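Local atomic coordinates of leucine--trna ligase (Agrobacterium radiobacter, PDB entry 5AH5), a protein that probably catalyses the ATP-dependent attachment of L-leucine to its cognate tRNA(Leu), as a class I aminoacyl-tRNA synthetase. Residues I21-D25 and G116-N121; P40-L46 and D101-M106; G76-F80 and L123-S127; Y130-Q134 and V491-Y496. All blocks are in the same frame, centred on the assembly; numbering follows the deposited sequence.

Contact 1 of 4, residues I21-D25 and G116-N121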
# COMPACT_ATOMS: atom_id res chain seq x y z
N ILE B 21 -27.13 -3.47 0.85
CA ILE B 21 -26.37 -3.13 -0.37
C ILE B 21 -24.92 -3.50 -0.22
O ILE B 21 -24.36 -4.12 -1.10
CB ILE B 21 -26.46 -1.58 -0.75
CG1 ILE B 21 -27.86 -1.13 -1.10
CG2 ILE B 21 -25.59 -1.25 -1.94
CD1 ILE B 21 -28.64 -2.09 -1.94
N PHE B 22 -24.31 -3.21 0.92
CA PHE B 22 -22.85 -3.41 1.13
C PHE B 22 -22.40 -4.73 1.83
O PHE B 22 -21.23 -4.98 1.95
CB PHE B 22 -22.34 -2.19 1.90
CG PHE B 22 -22.60 -0.92 1.14
CD1 PHE B 22 -21.97 -0.74 -0.06
CD2 PHE B 22 -23.55 -0.03 1.55
CE1 PHE B 22 -22.27 0.40 -0.84
CE2 PHE B 22 -23.83 1.12 0.81
CZ PHE B 22 -23.21 1.32 -0.40
N ASP B 23 -23.33 -5.62 2.12
CA ASP B 23 -23.01 -6.90 2.69
C ASP B 23 -22.47 -7.86 1.68
O ASP B 23 -23.13 -8.12 0.72
CB ASP B 23 -24.27 -7.44 3.36
CG ASP B 23 -24.05 -8.76 4.07
OD1 ASP B 23 -23.02 -8.96 4.74
OD2 ASP B 23 -24.98 -9.57 3.97
N TRP B 24 -21.23 -8.36 1.87
CA TRP B 24 -20.64 -9.21 0.89
C TRP B 24 -21.28 -10.60 0.95
O TRP B 24 -21.32 -11.23 2.02
CB TRP B 24 -19.14 -9.36 1.08
CG TRP B 24 -18.51 -10.31 0.17
CD1 TRP B 24 -18.55 -10.26 -1.19
CD2 TRP B 24 -17.66 -11.42 0.52
NE1 TRP B 24 -17.77 -11.27 -1.72
CE2 TRP B 24 -17.23 -12.01 -0.70
CE3 TRP B 24 -17.26 -12.03 1.75
CZ2 TRP B 24 -16.41 -13.15 -0.75
CZ3 TRP B 24 -16.43 -13.12 1.72
CH2 TRP B 24 -16.00 -13.69 0.47
N ASP B 25 -21.79 -11.09 -0.19
CA ASP B 25 -22.29 -12.47 -0.21
C ASP B 25 -21.48 -13.31 -1.13
O ASP B 25 -21.57 -13.18 -2.36
CB ASP B 25 -23.78 -12.54 -0.53
CG ASP B 25 -24.43 -13.76 0.10
OD1 ASP B 25 -23.79 -14.90 0.16
OD2 ASP B 25 -25.57 -13.56 0.57
N GLY B 116 -19.54 2.42 2.80
CA GLY B 116 -20.35 1.20 2.68
C GLY B 116 -19.52 -0.07 2.85
O GLY B 116 -19.26 -0.74 1.91
N TYR B 117 -19.15 -0.40 4.09
CA TYR B 117 -18.34 -1.54 4.39
C TYR B 117 -19.25 -2.76 4.68
O TYR B 117 -20.42 -2.61 4.99
CB TYR B 117 -17.40 -1.25 5.55
CG TYR B 117 -16.30 -0.33 5.20
CD1 TYR B 117 -15.31 -0.73 4.33
CD2 TYR B 117 -16.20 0.92 5.76
CE1 TYR B 117 -14.28 0.10 4.00
CE2 TYR B 117 -15.16 1.77 5.46
CZ TYR B 117 -14.24 1.39 4.57
OH TYR B 117 -13.22 2.24 4.24
N SER B 118 -18.73 -3.92 4.37
CA SER B 118 -19.36 -5.20 4.69
C SER B 118 -18.89 -5.52 6.15
O SER B 118 -17.87 -6.20 6.42
CB SER B 118 -18.90 -6.31 3.76
OG SER B 118 -19.55 -7.56 4.11
N TRP B 119 -19.63 -4.95 7.03
CA TRP B 119 -19.37 -5.01 8.50
C TRP B 119 -19.48 -6.41 9.09
O TRP B 119 -18.88 -6.67 10.12
CB TRP B 119 -20.31 -4.07 9.23
CG TRP B 119 -20.00 -2.62 9.00
CD1 TRP B 119 -20.87 -1.68 8.53
CD2 TRP B 119 -18.79 -1.92 9.34
NE1 TRP B 119 -20.26 -0.47 8.49
CE2 TRP B 119 -18.99 -0.57 8.98
CE3 TRP B 119 -17.56 -2.30 9.90
CZ2 TRP B 119 -18.02 0.40 9.14
CZ3 TRP B 119 -16.58 -1.36 10.05
CH2 TRP B 119 -16.81 0.00 9.66
N ALA B 120 -20.11 -7.34 8.39
CA ALA B 120 -20.13 -8.75 8.82
C ALA B 120 -18.78 -9.32 8.72
O ALA B 120 -18.52 -10.35 9.31
CB ALA B 120 -21.07 -9.61 7.97
N ASN B 121 -17.93 -8.68 7.93
CA ASN B 121 -16.58 -9.11 7.74
C ASN B 121 -15.57 -8.34 8.61
O ASN B 121 -14.41 -8.54 8.47
CB ASN B 121 -16.21 -9.02 6.22
CG ASN B 121 -17.03 -9.99 5.39
OD1 ASN B 121 -18.11 -9.66 5.00
ND2 ASN B 121 -16.57 -11.25 5.27
O HOH W 1 -19.48 -3.67 0.89
O HOH W 2 -22.33 -6.86 6.37
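The F22 ring lies with one face against the backbone of G116. G116 CA sits 3.6 Å from the centroid of the F22 ring, 17° off the normal, which makes a CH-pi contact. On the opposite face the ring carries I21 CG2 of its own segment. The F22 side chain also packs on R62 and I65 of helix 48-66.

S118 holds the middle of the contact. Its OG is anti to the backbone N and reaches across to segment 21-25. There S118 OG accepts a nearly straight bond from W24 N, 2.9 Å long at 171°. S118 OG also donates to N121 OD1 at 2.7 Å; one hydroxyl both accepts and donates. Here the loop after helix 5-19 meets the loop between helices 95-112 and 128-143, within the class I synthetase core. N121 then crosses W24 at about a right angle. N121 ND2 comes to the edge of the indole, 3.7 Å from W24 CE3, and the amide and ring planes are 58° apart. N121 ND2 has its hydrogen-bond partner in Y500 O. At the outer side a water bridges the two segments: it donates to D23 OD1 at 2.7 Å and accepts from A120 N.

Contact 2 of 4, residues P40-L46 and D101-M106. With LSS (5'-O-(L-leucylsulfamoyl)adenosine), chain I.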
# COMPACT_ATOMS: atom_id res chain seq x y z
N PRO B 40 -6.79 1.06 9.63
CA PRO B 40 -6.14 2.01 10.46
C PRO B 40 -5.65 1.48 11.86
O PRO B 40 -6.27 0.60 12.42
CB PRO B 40 -7.21 3.02 10.71
CG PRO B 40 -8.43 2.28 10.70
CD PRO B 40 -8.22 1.19 9.69
N TYR B 41 -4.60 2.09 12.40
CA TYR B 41 -4.20 1.84 13.82
C TYR B 41 -5.25 2.43 14.73
O TYR B 41 -5.73 3.55 14.55
CB TYR B 41 -2.83 2.44 14.15
CG TYR B 41 -1.65 1.76 13.44
CD1 TYR B 41 -1.40 0.39 13.65
CD2 TYR B 41 -0.78 2.46 12.59
CE1 TYR B 41 -0.34 -0.23 13.08
CE2 TYR B 41 0.31 1.80 11.98
CZ TYR B 41 0.50 0.47 12.20
OH TYR B 41 1.52 -0.24 11.61
N THR B 42 -5.53 1.74 15.81
CA THR B 42 -6.48 2.27 16.76
C THR B 42 -5.78 3.16 17.80
O THR B 42 -5.86 2.91 19.02
CB THR B 42 -7.23 1.09 17.44
OG1 THR B 42 -6.26 0.20 18.00
CG2 THR B 42 -8.03 0.37 16.40
N SER B 43 -5.19 4.26 17.31
CA SER B 43 -4.41 5.15 18.12
C SER B 43 -5.10 6.47 18.38
O SER B 43 -4.51 7.36 18.97
CB SER B 43 -3.08 5.37 17.48
OG SER B 43 -3.20 5.91 16.15
N GLY B 44 -6.34 6.62 17.98
CA GLY B 44 -7.03 7.91 18.13
C GLY B 44 -8.32 7.93 17.28
O GLY B 44 -8.80 6.91 16.83
N HIS B 45 -8.88 9.08 17.12
CA HIS B 45 -10.04 9.28 16.25
C HIS B 45 -9.70 9.21 14.75
O HIS B 45 -8.54 9.12 14.34
CB HIS B 45 -10.69 10.64 16.55
CG HIS B 45 -11.29 10.74 17.93
ND1 HIS B 45 -11.75 9.64 18.65
CD2 HIS B 45 -11.53 11.81 18.72
CE1 HIS B 45 -12.24 10.04 19.80
NE2 HIS B 45 -12.12 11.36 19.87
N LEU B 46 -10.74 9.08 13.94
CA LEU B 46 -10.57 9.11 12.48
C LEU B 46 -10.04 10.52 12.11
O LEU B 46 -10.51 11.52 12.64
CB LEU B 46 -11.87 8.86 11.77
CG LEU B 46 -11.75 8.39 10.32
CD1 LEU B 46 -11.13 7.00 10.24
CD2 LEU B 46 -13.10 8.46 9.60
N ASP B 101 -12.50 2.13 22.52
CA ASP B 101 -12.99 3.51 22.30
C ASP B 101 -12.63 4.05 20.89
O ASP B 101 -13.40 4.78 20.33
CB ASP B 101 -12.47 4.47 23.37
CG ASP B 101 -12.63 6.00 23.02
OD1 ASP B 101 -11.77 6.61 22.29
OD2 ASP B 101 -13.61 6.61 23.52
N ALA B 102 -11.44 3.72 20.39
CA ALA B 102 -10.97 4.28 19.13
C ALA B 102 -11.71 3.57 18.02
O ALA B 102 -12.10 4.19 17.02
CB ALA B 102 -9.48 4.14 19.01
N ILE B 103 -11.89 2.27 18.21
CA ILE B 103 -12.68 1.45 17.27
C ILE B 103 -14.07 2.05 17.14
O ILE B 103 -14.52 2.38 16.04
CB ILE B 103 -12.67 -0.04 17.64
CG1 ILE B 103 -11.28 -0.60 17.43
CG2 ILE B 103 -13.73 -0.86 16.87
CD1 ILE B 103 -11.13 -2.03 17.87
N ASP B 104 -14.71 2.20 18.27
CA ASP B 104 -16.08 2.66 18.34
C ASP B 104 -16.18 4.08 17.69
O ASP B 104 -17.09 4.35 16.91
CB ASP B 104 -16.54 2.76 19.76
CG ASP B 104 -16.77 1.36 20.47
OD1 ASP B 104 -16.72 0.28 19.82
OD2 ASP B 104 -16.98 1.38 21.73
N SER B 105 -15.27 4.98 18.05
CA SER B 105 -15.22 6.35 17.45
C SER B 105 -14.97 6.27 15.92
O SER B 105 -15.63 6.92 15.17
CB SER B 105 -14.11 7.15 18.12
OG SER B 105 -13.94 8.40 17.55
N MET B 106 -14.00 5.47 15.47
CA MET B 106 -13.66 5.40 14.05
C MET B 106 -14.78 4.78 13.24
O MET B 106 -15.11 5.28 12.17
CB MET B 106 -12.36 4.67 13.79
CG MET B 106 -11.13 5.54 14.08
SD MET B 106 -9.58 4.80 13.65
CE MET B 106 -9.63 3.34 14.56
C1 LSS I . -1.63 2.21 9.18
N1 LSS I . -3.13 11.65 4.25
O1 LSS I . -0.79 2.79 8.54
S1 LSS I . -2.78 4.30 9.78
C2 LSS I . -3.38 10.60 3.48
N2 LSS I . -2.61 2.82 9.82
O2 LSS I . -1.47 6.16 4.50
N3 LSS I . -3.46 9.34 3.96
O3 LSS I . -3.11 4.00 4.02
C4 LSS I . -3.30 9.15 5.29
N4 LSS I . -2.42 0.16 10.38
O4 LSS I . -4.58 6.00 6.19
C5 LSS I . -2.96 10.20 6.13
O5 LSS I . -3.07 4.72 8.27
C6 LSS I . -2.85 11.47 5.59
N6 LSS I . -2.57 12.51 6.42
C7 LSS I . -1.57 -1.51 7.89
N7 LSS I . -2.81 9.69 7.38
C8 LSS I . -3.00 8.35 7.32
C9 LSS I . -1.76 0.01 7.97
N9 LSS I . -3.33 8.03 6.04
CA LSS I . -1.54 0.71 9.32
C10 LSS I . -0.08 -1.83 8.07
C11 LSS I . -2.19 -2.01 6.54
O1A LSS I . -1.66 5.18 10.17
C21 LSS I . -3.58 6.72 5.49
C22 LSS I . -2.37 5.85 5.52
C23 LSS I . -2.95 4.44 5.40
C24 LSS I . -4.28 4.62 6.11
C25 LSS I . -4.21 4.22 7.58
O2A LSS I . -3.98 4.74 10.47
O HOH W 3 -13.32 9.08 14.98
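The 'HIGH' region, predicted here from P40 onward, packs its first seven residues, P40-L46, on one side of helix 95-112. M106 is the main helix side chain in the contact. Its chain bends at chi3 (-57°), which turns the methyl end toward the loop. M106 SD lies 4.0 Å from P40 CG, and the two side chains slide past each other in opposite directions. M106 CE meets T42 CG2 at 3.8 Å; these two side chains cross at about a right angle. M106 CG packs against the backbone of L46. Beside it, T42 CG2 touches I103 CG1 at 3.5 Å, and A102 CB faces the carbonyl oxygens of T42 and G44.

At the exposed end, H45 ND1 comes within 2.7 Å of S105 OG. A water joins S105 OG to L46 N, accepting from the latter at 2.8 Å. It therefore links the helix to the loop backbone.

The Y41 side chain turns away from the helix toward the bound leucyl-adenylate analogue. The ligand's amino nitrogen N4 sits over the centre of one face of the Y41 ring, 3.2 Å above the plane. Y41 N also gives a weak bond to the sulfamoyl oxygen O2A at 3.3 Å. A loop that follows the first strand, leads into the next helix and borders the adenylate is typical of the class I synthetase Rossmann-type catalytic domain and its HIGH signature.

Contact 3 of 4, residues G76-F80 and L123-S127. With LSS (5'-O-(L-leucylsulfamoyl)adenosine), chain I.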
# COMPACT_ATOMS: atom_id res chain seq x y z
N GLY B 76 -11.64 -3.13 9.25
CA GLY B 76 -11.34 -3.69 10.56
C GLY B 76 -10.19 -2.86 11.12
O GLY B 76 -9.89 -1.77 10.59
N TRP B 77 -9.58 -3.35 12.17
CA TRP B 77 -8.88 -2.49 13.14
C TRP B 77 -7.50 -3.06 13.40
O TRP B 77 -7.38 -4.19 13.85
CB TRP B 77 -9.72 -2.44 14.40
CG TRP B 77 -11.15 -2.08 14.04
CD1 TRP B 77 -12.23 -2.90 14.08
CD2 TRP B 77 -11.61 -0.86 13.43
NE1 TRP B 77 -13.35 -2.24 13.70
CE2 TRP B 77 -13.00 -0.98 13.26
CE3 TRP B 77 -10.99 0.33 13.03
CZ2 TRP B 77 -13.77 0.02 12.67
CZ3 TRP B 77 -11.78 1.37 12.46
CH2 TRP B 77 -13.15 1.20 12.28
N ASP B 78 -6.47 -2.29 13.08
CA ASP B 78 -5.06 -2.65 13.38
C ASP B 78 -4.80 -2.16 14.85
O ASP B 78 -4.36 -1.06 15.09
CB ASP B 78 -4.16 -1.99 12.35
CG ASP B 78 -2.84 -2.71 12.12
OD1 ASP B 78 -2.57 -3.72 12.78
OD2 ASP B 78 -2.07 -2.26 11.22
N SER B 79 -5.09 -3.04 15.83
CA SER B 79 -5.27 -2.61 17.15
C SER B 79 -4.23 -3.08 18.18
O SER B 79 -4.41 -2.77 19.33
CB SER B 79 -6.73 -2.93 17.55
OG SER B 79 -7.11 -4.19 17.14
N PHE B 80 -3.19 -3.82 17.79
CA PHE B 80 -2.12 -4.24 18.66
C PHE B 80 -0.81 -3.48 18.34
O PHE B 80 -0.67 -2.80 17.30
CB PHE B 80 -1.82 -5.75 18.50
CG PHE B 80 -2.51 -6.69 19.54
CD1 PHE B 80 -2.75 -6.31 20.86
CD2 PHE B 80 -2.80 -8.00 19.18
CE1 PHE B 80 -3.34 -7.19 21.78
CE2 PHE B 80 -3.34 -8.89 20.10
CZ PHE B 80 -3.62 -8.50 21.39
N LEU B 123 -13.05 -7.23 11.52
CA LEU B 123 -12.18 -7.89 12.47
C LEU B 123 -11.36 -6.87 13.24
O LEU B 123 -11.31 -5.68 12.91
CB LEU B 123 -11.23 -8.88 11.79
CG LEU B 123 -10.35 -8.34 10.67
CD1 LEU B 123 -9.10 -7.61 11.21
CD2 LEU B 123 -9.87 -9.42 9.72
N ALA B 124 -10.75 -7.36 14.31
CA ALA B 124 -9.85 -6.52 15.09
C ALA B 124 -8.69 -7.42 15.47
O ALA B 124 -8.91 -8.51 15.97
CB ALA B 124 -10.59 -6.04 16.29
N THR B 125 -7.46 -6.97 15.25
CA THR B 125 -6.36 -7.87 15.45
C THR B 125 -6.15 -8.24 16.98
O THR B 125 -5.44 -9.15 17.27
CB THR B 125 -5.09 -7.32 14.86
OG1 THR B 125 -4.76 -6.12 15.52
CG2 THR B 125 -5.30 -6.97 13.25
N CYS B 126 -6.78 -7.53 17.87
CA CYS B 126 -6.63 -7.77 19.31
C CYS B 126 -7.69 -8.73 19.82
O CYS B 126 -7.64 -9.11 20.97
CB CYS B 126 -6.67 -6.46 20.09
SG CYS B 126 -8.17 -5.50 19.96
N SER B 127 -8.66 -9.12 18.99
CA SER B 127 -9.70 -9.98 19.51
C SER B 127 -9.19 -11.41 19.69
O SER B 127 -8.27 -11.90 18.93
CB SER B 127 -10.95 -9.89 18.62
OG SER B 127 -10.66 -10.64 17.46
C1 LSS I . -1.63 2.21 9.18
N1 LSS I . -3.13 11.65 4.25
O1 LSS I . -0.79 2.79 8.54
S1 LSS I . -2.78 4.30 9.78
C2 LSS I . -3.38 10.60 3.48
N2 LSS I . -2.61 2.82 9.82
O2 LSS I . -1.47 6.16 4.50
N3 LSS I . -3.46 9.34 3.96
O3 LSS I . -3.11 4.00 4.02
C4 LSS I . -3.30 9.15 5.29
N4 LSS I . -2.42 0.16 10.38
O4 LSS I . -4.58 6.00 6.19
C5 LSS I . -2.96 10.20 6.13
O5 LSS I . -3.07 4.72 8.27
C6 LSS I . -2.85 11.47 5.59
N6 LSS I . -2.57 12.51 6.42
C7 LSS I . -1.57 -1.51 7.89
N7 LSS I . -2.81 9.69 7.38
C8 LSS I . -3.00 8.35 7.32
C9 LSS I . -1.76 0.01 7.97
N9 LSS I . -3.33 8.03 6.04
CA LSS I . -1.54 0.71 9.32
C10 LSS I . -0.08 -1.83 8.07
C11 LSS I . -2.19 -2.01 6.54
O1A LSS I . -1.66 5.18 10.17
C21 LSS I . -3.58 6.72 5.49
C22 LSS I . -2.37 5.85 5.52
C23 LSS I . -2.95 4.44 5.40
C24 LSS I . -4.28 4.62 6.11
C25 LSS I . -4.21 4.22 7.58
O2A LSS I . -3.98 4.74 10.47
O HOH W 4 -2.13 -4.86 15.10
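T125 OG1 stands between its backbone N and carbonyl carbon (chi1 63°), and this turns the hydroxyl to S79. T125 OG1 accepts a bond from S79 N, 3.1 Å long at 162°. S79 OG takes the same kind of position and bends back over its own segment. S79 OG donates to W77 O at 3.3 Å, from above the carbonyl plane. It also receives a weak bond from C126 N.

W77 O is thus gripped twice, because T125 N approaches W77 O nearly along the C=O axis at 3.1 Å. W77 and A124 form a single beta bridge, with a weak second bond from W77 N to L123 O.

From the bridge residue A124 onward, A124 to S127 make a type I turn. This brings C126 CA over one face of the F80 ring, 3.8 Å from its centroid, as a CH-pi contact. The D78 side chain starts away from 123-127 and lines the leucyl-adenylate pocket of the class I catalytic domain. D78 OD2 accepts from the amino nitrogen LSS N4 at 2.6 Å. A water probably donates to D78 OD1, accepts from F80 N and meets T125 OG1.

The W77 indole packs on I103, M106 and K107 of helix 95-112, and its NE1 bonds E122. F80 leans on V131 of helix 128-143 and meets W423 edge-to-face. S127 caps the start of helix 128-143, and F80 leads toward helix 82-91.

Contact 4 of 4, residues Y130-Q134 and V491-Y496. With LSS (5'-O-(L-leucylsulfamoyl)adenosine), chain I.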
# COMPACT_ATOMS: atom_id res chain seq x y z
N TYR B 130 -8.98 -13.47 16.52
CA TYR B 130 -7.80 -13.19 15.69
C TYR B 130 -6.53 -13.71 16.29
O TYR B 130 -5.69 -14.35 15.60
CB TYR B 130 -7.70 -11.68 15.44
CG TYR B 130 -6.87 -11.36 14.22
CD1 TYR B 130 -5.50 -11.26 14.31
CD2 TYR B 130 -7.48 -11.13 12.99
CE1 TYR B 130 -4.74 -10.92 13.20
CE2 TYR B 130 -6.73 -10.83 11.84
CZ TYR B 130 -5.37 -10.72 11.94
OH TYR B 130 -4.64 -10.41 10.83
N VAL B 131 -6.39 -13.55 17.61
CA VAL B 131 -5.21 -14.12 18.28
C VAL B 131 -5.09 -15.62 18.10
O VAL B 131 -4.00 -16.16 17.82
CB VAL B 131 -5.29 -13.76 19.81
CG1 VAL B 131 -4.25 -14.48 20.62
CG2 VAL B 131 -5.13 -12.28 20.01
N LEU B 132 -6.20 -16.32 18.25
CA LEU B 132 -6.25 -17.81 18.02
C LEU B 132 -5.71 -18.16 16.62
O LEU B 132 -4.70 -18.91 16.41
CB LEU B 132 -7.74 -18.31 18.20
CG LEU B 132 -8.03 -19.78 17.78
CD1 LEU B 132 -7.10 -20.78 18.46
CD2 LEU B 132 -9.48 -20.14 18.09
N ALA B 133 -6.30 -17.49 15.64
CA ALA B 133 -5.81 -17.67 14.26
C ALA B 133 -4.34 -17.39 14.08
O ALA B 133 -3.61 -18.20 13.50
CB ALA B 133 -6.64 -16.83 13.32
N GLN B 134 -3.85 -16.30 14.65
CA GLN B 134 -2.45 -15.97 14.42
C GLN B 134 -1.52 -16.90 15.13
O GLN B 134 -0.43 -17.21 14.63
CB GLN B 134 -2.20 -14.53 14.86
CG GLN B 134 -0.84 -13.98 14.45
CD GLN B 134 -0.87 -12.45 14.33
OE1 GLN B 134 -1.51 -11.91 13.43
NE2 GLN B 134 -0.23 -11.76 15.26
N VAL B 491 3.15 -8.37 12.13
CA VAL B 491 2.73 -9.77 11.97
C VAL B 491 1.24 -9.75 11.77
O VAL B 491 0.79 -10.33 10.82
CB VAL B 491 3.13 -10.73 13.16
CG1 VAL B 491 2.67 -12.17 12.90
CG2 VAL B 491 4.64 -10.75 13.30
N ASP B 492 0.47 -9.04 12.61
CA ASP B 492 -0.97 -9.02 12.48
C ASP B 492 -1.37 -8.59 11.03
O ASP B 492 -2.21 -9.19 10.37
CB ASP B 492 -1.61 -8.01 13.41
CG ASP B 492 -1.21 -8.18 14.93
OD1 ASP B 492 -0.29 -8.93 15.32
OD2 ASP B 492 -1.84 -7.44 15.70
N SER B 493 -0.79 -7.49 10.59
CA SER B 493 -1.19 -6.86 9.39
C SER B 493 -0.57 -7.51 8.16
O SER B 493 -0.86 -7.08 7.09
CB SER B 493 -0.87 -5.35 9.48
OG SER B 493 0.49 -5.08 9.68
N SER B 494 0.28 -8.55 8.31
CA SER B 494 0.85 -9.20 7.18
C SER B 494 -0.09 -10.15 6.43
O SER B 494 0.24 -10.56 5.32
CB SER B 494 2.13 -9.94 7.56
OG SER B 494 1.85 -11.09 8.36
N TRP B 495 -1.21 -10.53 7.04
CA TRP B 495 -2.14 -11.51 6.50
C TRP B 495 -3.62 -11.16 6.78
O TRP B 495 -4.50 -11.91 6.42
CB TRP B 495 -1.81 -12.86 7.06
CG TRP B 495 -2.24 -13.05 8.51
CD1 TRP B 495 -1.60 -12.58 9.60
CD2 TRP B 495 -3.42 -13.70 9.01
NE1 TRP B 495 -2.28 -12.90 10.76
CE2 TRP B 495 -3.41 -13.59 10.42
CE3 TRP B 495 -4.46 -14.41 8.42
CZ2 TRP B 495 -4.40 -14.11 11.21
CZ3 TRP B 495 -5.43 -14.92 9.17
CH2 TRP B 495 -5.39 -14.80 10.59
N TYR B 496 -3.91 -10.01 7.37
CA TYR B 496 -5.31 -9.70 7.75
C TYR B 496 -6.33 -9.73 6.63
O TYR B 496 -7.54 -9.95 6.85
CB TYR B 496 -5.39 -8.32 8.42
CG TYR B 496 -5.29 -7.07 7.51
CD1 TYR B 496 -4.10 -6.68 6.95
CD2 TYR B 496 -6.40 -6.29 7.26
CE1 TYR B 496 -4.01 -5.54 6.15
CE2 TYR B 496 -6.33 -5.13 6.47
CZ TYR B 496 -5.15 -4.78 5.90
OH TYR B 496 -5.07 -3.65 5.11
C1 LSS I . -1.63 2.21 9.18
N1 LSS I . -3.13 11.65 4.25
O1 LSS I . -0.79 2.79 8.54
S1 LSS I . -2.78 4.30 9.78
C2 LSS I . -3.38 10.60 3.48
N2 LSS I . -2.61 2.82 9.82
O2 LSS I . -1.47 6.16 4.50
N3 LSS I . -3.46 9.34 3.96
O3 LSS I . -3.11 4.00 4.02
C4 LSS I . -3.30 9.15 5.29
N4 LSS I . -2.42 0.16 10.38
O4 LSS I . -4.58 6.00 6.19
C5 LSS I . -2.96 10.20 6.13
O5 LSS I . -3.07 4.72 8.27
C6 LSS I . -2.85 11.47 5.59
N6 LSS I . -2.57 12.51 6.42
C7 LSS I . -1.57 -1.51 7.89
N7 LSS I . -2.81 9.69 7.38
C8 LSS I . -3.00 8.35 7.32
C9 LSS I . -1.76 0.01 7.97
N9 LSS I . -3.33 8.03 6.04
CA LSS I . -1.54 0.71 9.32
C10 LSS I . -0.08 -1.83 8.07
C11 LSS I . -2.19 -2.01 6.54
O1A LSS I . -1.66 5.18 10.17
C21 LSS I . -3.58 6.72 5.49
C22 LSS I . -2.37 5.85 5.52
C23 LSS I . -2.95 4.44 5.40
C24 LSS I . -4.28 4.62 6.11
C25 LSS I . -4.21 4.22 7.58
O2A LSS I . -3.98 4.74 10.47
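Q134 makes two nearly straight hydrogen bonds with its amide. Q134 OE1 accepts from W495 NE1 at 2.9 Å and 171°, and the oxygen lies in the indole plane. Q134 NE2 donates to D492 OD1 at 2.8 Å and 176°, meeting the carboxylate from above its plane. With both ends bonded, the amide has its rotation fixed.

Y130 CG is anti to the backbone N, which carries the ring across to the other segment. Y130 OH donates to D492 O at 2.8 Å. Y130 OH also lies over one face of the W495 indole, 3.3 Å above the plane. The two rings meet obliquely, with planes at 31°. A133 CB touches the indole edge at W495 CH2, 3.6 Å away.

In the next shell, S494 OG and S494 N both bond V491 O, within the turn before W495. D492 OD2 takes a weak bond from T125 OG1. Y496 OH bonds Y523, and its ring stacks on F39. S493 and Y496 reach the ligand's leucyl side chain, with Y496 OH 3.6 Å from LSS C11. Segment 491-496 lines the leucyl end of the pocket, and Y130 and Q134 hold it from helix 128-143.

Helix 128-143 is thereby joined to the end of helix 489-492. V491 packs on strand 415-419, V131 and Q134 touch C425 of strand 425-432, and W495 rests on I540 of helix 533-546.

From the N terminus, the loop after helix 5-19 opens contact 1, which closes only at 116-121. Contact 2 nests inside that span, tying the loop after strand 32-37 to helix 95-112. Contact 3 opens at 76-80, inside both earlier loops, and closes at 123-127, so it crosses contacts 1 and 2. It touches contact 1 through W119 and W77. It meets contact 2 through probable backbone hydrogen bonds of D78 with P40 and T42. Contact 4 follows in series and spans 356 residues, joining helix 128-143 to 491-496. It packs against contact 3 around D492 and Y130. Contacts 2, 3 and 4 all touch the bound ligand.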